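PDB 4O5J: uncharacterized protein from Helicobacter pylori, which probably binds sialylated glycans as an outer membrane adhesin, so attaching the bacterium to host surfaces. Local coordinates for residues A[199-204]-A[249-254]; A[214-219]-A[231-236]. All blocks are in the same frame, centred on the assembly; numbering follows the deposited sequence.

Contact 1: residues A[199-204]-A[249-254]; sequences LAQQLM and MIPILQ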
loop_
_atom_site.group_PDB
_atom_site.type_symbol
_atom_site.label_atom_id
_atom_site.label_comp_id
_atom_site.label_asym_id
_atom_site.label_seq_id
_atom_site.Cartn_x
_atom_site.Cartn_y
_atom_site.Cartn_z
ATOM N N LEU A 199 11.284 1.302 11.162
ATOM C CA LEU A 199 12.618 0.819 10.897
ATOM C C LEU A 199 12.860 0.832 9.365
ATOM O O LEU A 199 13.926 1.253 8.893
ATOM C CB LEU A 199 12.801 -0.580 11.479
ATOM C CG LEU A 199 12.879 -0.644 13.008
ATOM C CD1 LEU A 199 12.728 -2.089 13.487
ATOM C CD2 LEU A 199 14.169 -0.033 13.517
ATOM N N ALA A 200 11.875 0.370 8.602
ATOM C CA ALA A 200 11.950 0.351 7.128
ATOM C C ALA A 200 12.189 1.782 6.620
ATOM O O ALA A 200 13.103 2.005 5.814
ATOM C CB ALA A 200 10.659 -0.195 6.511
ATOM N N GLN A 201 11.400 2.727 7.107
ATOM C CA GLN A 201 11.511 4.120 6.694
ATOM C C GLN A 201 12.962 4.636 6.952
ATOM O O GLN A 201 13.589 5.271 6.094
ATOM C CB GLN A 201 10.463 4.952 7.416
ATOM C CG GLN A 201 10.530 6.429 7.144
ATOM C CD GLN A 201 9.900 6.728 5.821
ATOM O OE1 GLN A 201 8.681 6.561 5.662
ATOM N NE2 GLN A 201 10.714 7.154 4.837
ATOM N N GLN A 202 13.504 4.336 8.137
ATOM C CA GLN A 202 14.829 4.811 8.450
ATOM C C GLN A 202 15.892 4.198 7.527
ATOM O O GLN A 202 16.854 4.862 7.144
ATOM C CB GLN A 202 15.205 4.460 9.914
ATOM C CG GLN A 202 14.347 5.178 10.964
ATOM C CD GLN A 202 14.797 4.782 12.373
ATOM O OE1 GLN A 202 15.957 4.939 12.769
ATOM N NE2 GLN A 202 13.879 4.212 13.099
ATOM N N LEU A 203 15.775 2.901 7.289
ATOM C CA LEU A 203 16.708 2.211 6.417
ATOM C C LEU A 203 16.693 2.789 4.980
ATOM O O LEU A 203 17.751 3.225 4.442
ATOM C CB LEU A 203 16.443 0.718 6.423
ATOM C CG LEU A 203 17.292 -0.144 5.500
ATOM C CD1 LEU A 203 18.796 0.092 5.763
ATOM C CD2 LEU A 203 16.920 -1.619 5.635
ATOM N N MET A 204 15.513 2.828 4.379
ATOM C CA MET A 204 15.378 3.390 3.017
ATOM C C MET A 204 15.833 4.842 2.987
ATOM O O MET A 204 16.494 5.272 2.022
ATOM C CB MET A 204 13.964 3.282 2.532
ATOM C CG MET A 204 13.463 1.849 2.430
ATOM S SD MET A 204 14.478 0.781 1.353
ATOM C CE MET A 204 13.655 1.104 -0.261
ATOM N N MET A 249 6.189 3.425 -0.847
ATOM C CA MET A 249 5.106 2.628 -0.247
ATOM C C MET A 249 5.046 2.849 1.284
ATOM O O MET A 249 3.951 2.781 1.887
ATOM C CB MET A 249 5.354 1.164 -0.456
ATOM C CG MET A 249 5.299 0.759 -1.911
ATOM S SD MET A 249 5.864 -0.957 -2.035
ATOM C CE MET A 249 5.950 -1.215 -3.852
ATOM N N ILE A 250 6.183 3.150 1.894
ATOM C CA ILE A 250 6.209 3.159 3.405
ATOM C C ILE A 250 5.309 4.252 4.018
ATOM O O ILE A 250 4.380 3.945 4.779
ATOM C CB ILE A 250 7.638 3.189 3.931
ATOM C CG1 ILE A 250 8.369 1.957 3.398
ATOM C CG2 ILE A 250 7.679 3.241 5.489
ATOM C CD1 ILE A 250 9.854 2.106 3.337
ATOM N N PRO A 251 5.519 5.534 3.658
ATOM C CA PRO A 251 4.657 6.576 4.211
ATOM C C PRO A 251 3.204 6.358 3.839
ATOM O O PRO A 251 2.327 6.638 4.651
ATOM C CB PRO A 251 5.155 7.873 3.552
ATOM C CG PRO A 251 6.520 7.563 3.078
ATOM C CD PRO A 251 6.524 6.096 2.740
ATOM N N ILE A 252 2.950 5.837 2.639
ATOM C CA ILE A 252 1.568 5.552 2.234
ATOM C C ILE A 252 0.962 4.509 3.170
ATOM O O ILE A 252 -0.174 4.653 3.643
ATOM C CB ILE A 252 1.472 5.043 0.777
ATOM C CG1 ILE A 252 1.811 6.167 -0.187
ATOM C CG2 ILE A 252 0.094 4.506 0.474
ATOM C CD1 ILE A 252 1.933 5.689 -1.673
ATOM N N LEU A 253 1.718 3.446 3.432
ATOM C CA LEU A 253 1.254 2.388 4.309
ATOM C C LEU A 253 1.088 2.932 5.780
ATOM O O LEU A 253 0.098 2.644 6.444
ATOM C CB LEU A 253 2.222 1.244 4.243
ATOM C CG LEU A 253 1.687 -0.097 4.597
ATOM C CD1 LEU A 253 0.308 -0.338 4.082
ATOM C CD2 LEU A 253 2.632 -1.079 3.975
ATOM N N GLN A 254 2.027 3.769 6.247
ATOM C CA GLN A 254 1.902 4.398 7.576
ATOM C C GLN A 254 0.627 5.170 7.652
ATOM O O GLN A 254 -0.106 5.100 8.655
ATOM C CB GLN A 254 3.058 5.313 7.941
ATOM C CG GLN A 254 4.361 4.560 8.109
ATOM C CD GLN A 254 5.608 5.463 8.148
ATOM O OE1 GLN A 254 5.796 6.316 7.254
ATOM N NE2 GLN A 254 6.472 5.286 9.180
#

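Contact 2: residues A[214-219]-A[231-236]; sequences MMWKNI and ITSTNY. With EDO (1,2-ethanediol), chain B.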
loop_
_atom_site.group_PDB
_atom_site.type_symbol
_atom_site.label_atom_id
_atom_site.label_comp_id
_atom_site.label_asym_id
_atom_site.label_seq_id
_atom_site.Cartn_x
_atom_site.Cartn_y
_atom_site.Cartn_z
ATOM N N MET A 214 25.142 1.868 -6.383
ATOM C CA MET A 214 25.159 0.420 -6.344
ATOM C C MET A 214 25.591 -0.177 -7.682
ATOM O O MET A 214 25.091 0.224 -8.771
ATOM C CB MET A 214 23.789 -0.146 -5.857
ATOM C CG MET A 214 22.611 0.228 -6.698
ATOM S SD MET A 214 21.037 -0.407 -6.030
ATOM C CE MET A 214 21.226 -2.196 -6.199
ATOM N N MET A 215 26.508 -1.144 -7.634
ATOM C CA MET A 215 27.010 -1.802 -8.834
ATOM C C MET A 215 26.200 -3.089 -9.077
ATOM O O MET A 215 26.509 -4.149 -8.483
ATOM C CB MET A 215 28.488 -2.134 -8.645
ATOM C CG MET A 215 29.346 -0.891 -8.438
ATOM S SD MET A 215 31.118 -1.247 -8.121
ATOM C CE MET A 215 31.049 -1.964 -6.456
ATOM N N TRP A 216 25.167 -3.018 -9.901
ATOM C CA TRP A 216 24.320 -4.195 -10.165
ATOM C C TRP A 216 25.083 -5.367 -10.747
ATOM O O TRP A 216 24.670 -6.503 -10.583
ATOM C CB TRP A 216 23.134 -3.865 -11.054
ATOM C CG TRP A 216 22.067 -3.083 -10.357
ATOM C CD1 TRP A 216 22.094 -1.749 -10.024
ATOM C CD2 TRP A 216 20.750 -3.575 -9.956
ATOM N NE1 TRP A 216 20.895 -1.380 -9.400
ATOM C CE2 TRP A 216 20.053 -2.466 -9.351
ATOM C CE3 TRP A 216 20.098 -4.813 -10.052
ATOM C CZ2 TRP A 216 18.758 -2.588 -8.871
ATOM C CZ3 TRP A 216 18.820 -4.945 -9.567
ATOM C CH2 TRP A 216 18.140 -3.863 -8.976
ATOM N N LYS A 217 26.213 -5.109 -11.430
ATOM C CA LYS A 217 27.007 -6.193 -11.973
ATOM C C LYS A 217 27.558 -7.095 -10.854
ATOM O O LYS A 217 27.859 -8.285 -11.108
ATOM C CB LYS A 217 28.155 -5.642 -12.826
ATOM C CG LYS A 217 28.938 -6.700 -13.557
ATOM C CD LYS A 217 28.014 -7.471 -14.589
ATOM C CE LYS A 217 28.813 -8.575 -15.319
ATOM N NZ LYS A 217 27.952 -9.339 -16.255
ATOM N N ASN A 218 27.695 -6.552 -9.612
ATOM C CA ASN A 218 28.131 -7.381 -8.471
ATOM C C ASN A 218 27.095 -8.465 -8.124
ATOM O O ASN A 218 27.439 -9.462 -7.454
ATOM C CB ASN A 218 28.426 -6.514 -7.219
ATOM C CG ASN A 218 29.817 -5.931 -7.241
ATOM O OD1 ASN A 218 30.466 -5.849 -8.288
ATOM N ND2 ASN A 218 30.316 -5.516 -6.049
ATOM N N ILE A 219 25.841 -8.314 -8.573
ATOM C CA ILE A 219 24.822 -9.257 -8.208
ATOM C C ILE A 219 24.818 -10.468 -9.151
ATOM O O ILE A 219 24.587 -10.311 -10.352
ATOM C CB ILE A 219 23.452 -8.617 -8.245
ATOM C CG1 ILE A 219 23.353 -7.519 -7.180
ATOM C CG2 ILE A 219 22.385 -9.689 -8.014
ATOM C CD1 ILE A 219 22.199 -6.521 -7.386
ATOM N N ILE A 231 20.577 -7.045 -15.287
ATOM C CA ILE A 231 20.892 -5.636 -14.951
ATOM C C ILE A 231 22.327 -5.527 -14.496
ATOM O O ILE A 231 22.752 -6.220 -13.545
ATOM C CB ILE A 231 19.950 -5.103 -13.889
ATOM C CG1 ILE A 231 18.502 -5.293 -14.353
ATOM C CG2 ILE A 231 20.290 -3.658 -13.569
ATOM C CD1 ILE A 231 17.485 -5.014 -13.279
ATOM N N THR A 232 23.100 -4.656 -15.184
ATOM C CA THR A 232 24.552 -4.599 -15.007
ATOM C C THR A 232 25.024 -3.159 -14.826
ATOM O O THR A 232 26.219 -2.886 -14.810
ATOM C CB THR A 232 25.298 -5.193 -16.244
ATOM O OG1 THR A 232 25.080 -4.309 -17.352
ATOM C CG2 THR A 232 24.804 -6.582 -16.593
ATOM N N SER A 233 24.088 -2.222 -14.779
ATOM C CA SER A 233 24.436 -0.827 -14.684
ATOM C C SER A 233 24.860 -0.461 -13.205
ATOM O O SER A 233 24.673 -1.224 -12.264
ATOM C CB SER A 233 23.266 0.035 -15.067
ATOM O OG SER A 233 22.154 -0.175 -14.221
ATOM N N THR A 234 25.419 0.718 -13.040
ATOM C CA THR A 234 25.877 1.242 -11.768
ATOM C C THR A 234 25.337 2.616 -11.563
ATOM O O THR A 234 25.533 3.479 -12.381
ATOM C CB THR A 234 27.413 1.340 -11.702
ATOM O OG1 THR A 234 27.981 0.005 -11.724
ATOM C CG2 THR A 234 27.863 2.071 -10.388
ATOM N N ASN A 235 24.641 2.849 -10.455
ATOM C CA ASN A 235 24.080 4.180 -10.211
ATOM C C ASN A 235 23.533 4.283 -8.796
ATOM O O ASN A 235 23.372 3.242 -8.129
ATOM C CB ASN A 235 22.981 4.491 -11.231
ATOM C CG ASN A 235 22.942 5.983 -11.578
ATOM O OD1 ASN A 235 23.247 6.854 -10.749
ATOM N ND2 ASN A 235 22.572 6.277 -12.816
ATOM N N TYR A 236 23.238 5.493 -8.332
ATOM C CA TYR A 236 22.677 5.645 -6.974
ATOM C C TYR A 236 21.311 4.973 -6.930
ATOM O O TYR A 236 20.581 4.973 -7.907
ATOM C CB TYR A 236 22.546 7.119 -6.583
ATOM C CG TYR A 236 23.835 7.818 -6.699
ATOM C CD1 TYR A 236 24.836 7.606 -5.758
ATOM C CD2 TYR A 236 24.118 8.677 -7.787
ATOM C CE1 TYR A 236 26.097 8.281 -5.851
ATOM C CE2 TYR A 236 25.373 9.307 -7.898
ATOM C CZ TYR A 236 26.333 9.092 -6.901
ATOM O OH TYR A 236 27.562 9.657 -7.015
HETATM C C1 EDO B . 19.617 4.230 -14.245
HETATM O O1 EDO B . 21.028 3.951 -14.305
HETATM C C2 EDO B . 18.832 3.254 -15.129
HETATM O O2 EDO B . 17.580 2.887 -14.499
HETATM O O HOH W 1 27.572 -2.686 -12.296
HETATM O O HOH W 2 23.465 -8.611 -12.243
#

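Contact 1: residues A[199-204]-A[249-254]
I250 reaches from helix 241-268 to helix 193-209 and meets A200, Q201 and M204 with its two branches. Its CD1 tip lies 3.7 Å from M204 CG and 4.0 Å from A200 CB, so it rests between two residues one turn apart on the other helix. The CG2 branch lies 3.8 Å from Q201 CB. With I250 CG2 anti to the backbone N and CG1 beside it (chi1 -59°), CG2 faces Q201 and CG1 carries CD1 to A200 and M204. Q201 carries the other half of the contact. Its CG is anti to the backbone N (chi1 176°), and the chain bends at chi2. This brings OE1 3.5 Å from I250 CG2. The same oxygen lies 3.5 Å from P251 CG, at the P251 ring. The Q254 amide comes up to that of Q201 from another direction. Q201 NE2 bonds to D205 OD1, one turn on in the same helix, which helps to fix the rotation of the group. The axes of 199-204 and 249-254 run nearly antiparallel, 157° apart, and approach to 9.9 Å. I250 is buried, while P251 is exposed. Around the pair, I250 and L253 also touch V90 of helix 82-101, A200 packs on L159 of helix 146-163, and M249 and L253 face helix 281-309.

Contact 2: residues A[214-219]-A[231-236]
W216 packs against I231 and S233 just beyond the end of a short two-stranded pairing. Its CB lies 3.4 Å from I231 O and close to S233 O. Along the ring, CD1 has S233 O at the edge, near the ring plane. CD2 meets I231 CG2 at 3.6 Å, CE3 lies near the same methyl, and CZ3 reaches I231 CD1. With W216 CG beside its own backbone N (chi1 -73°), the indole runs alongside I231. M214 CE, from the same segment, lies above the ring, offset toward its rim, on the side away from I231 CG2. W216 N also bonds to S233 O at 3.0 Å, so this carbonyl meets both backbone and side chain. M214 and N235 form an antiparallel hydrogen-bonded pair: M214 N to N235 O is 2.8 Å, and N235 N to M214 O is 3.2 Å. M215 and T234 follow as a non-hydrogen-bonded pair. Water 1 accepts from K217 N and donates to T232 O and T234 OG1, bridging the segments past the pairing. T234 OG1 also bonds to N135 O. Y318 meets the indole edge-to-face. The arrangement is a minimal antiparallel beta ladder closing a long connection, residues 216-233, with a 3-10 turn after its first strand.

In the fold
Contact 1 joins two long helices, its centre about 11 Å from the chain centre. Contact 2 lies about 27 Å from that centre and joins two short strands. The same stretch of chain supplies both: helix 193-209 leads into strand 214-215, and strand 234-235 leads into helix 241-268. Their nearest atoms are about 9 Å apart. Both are partly buried. In contact 1 A200, M204 and I250 are buried and P251 exposed; in contact 2 M214, M215 and W216 are buried and K217, T232 and S233 exposed. Contact 1 relies on aliphatic side chains, a proline and two glutamines. Contact 2 relies on backbone bonds, a bridging water and a tryptophan. Helix 82-101 packs beside both.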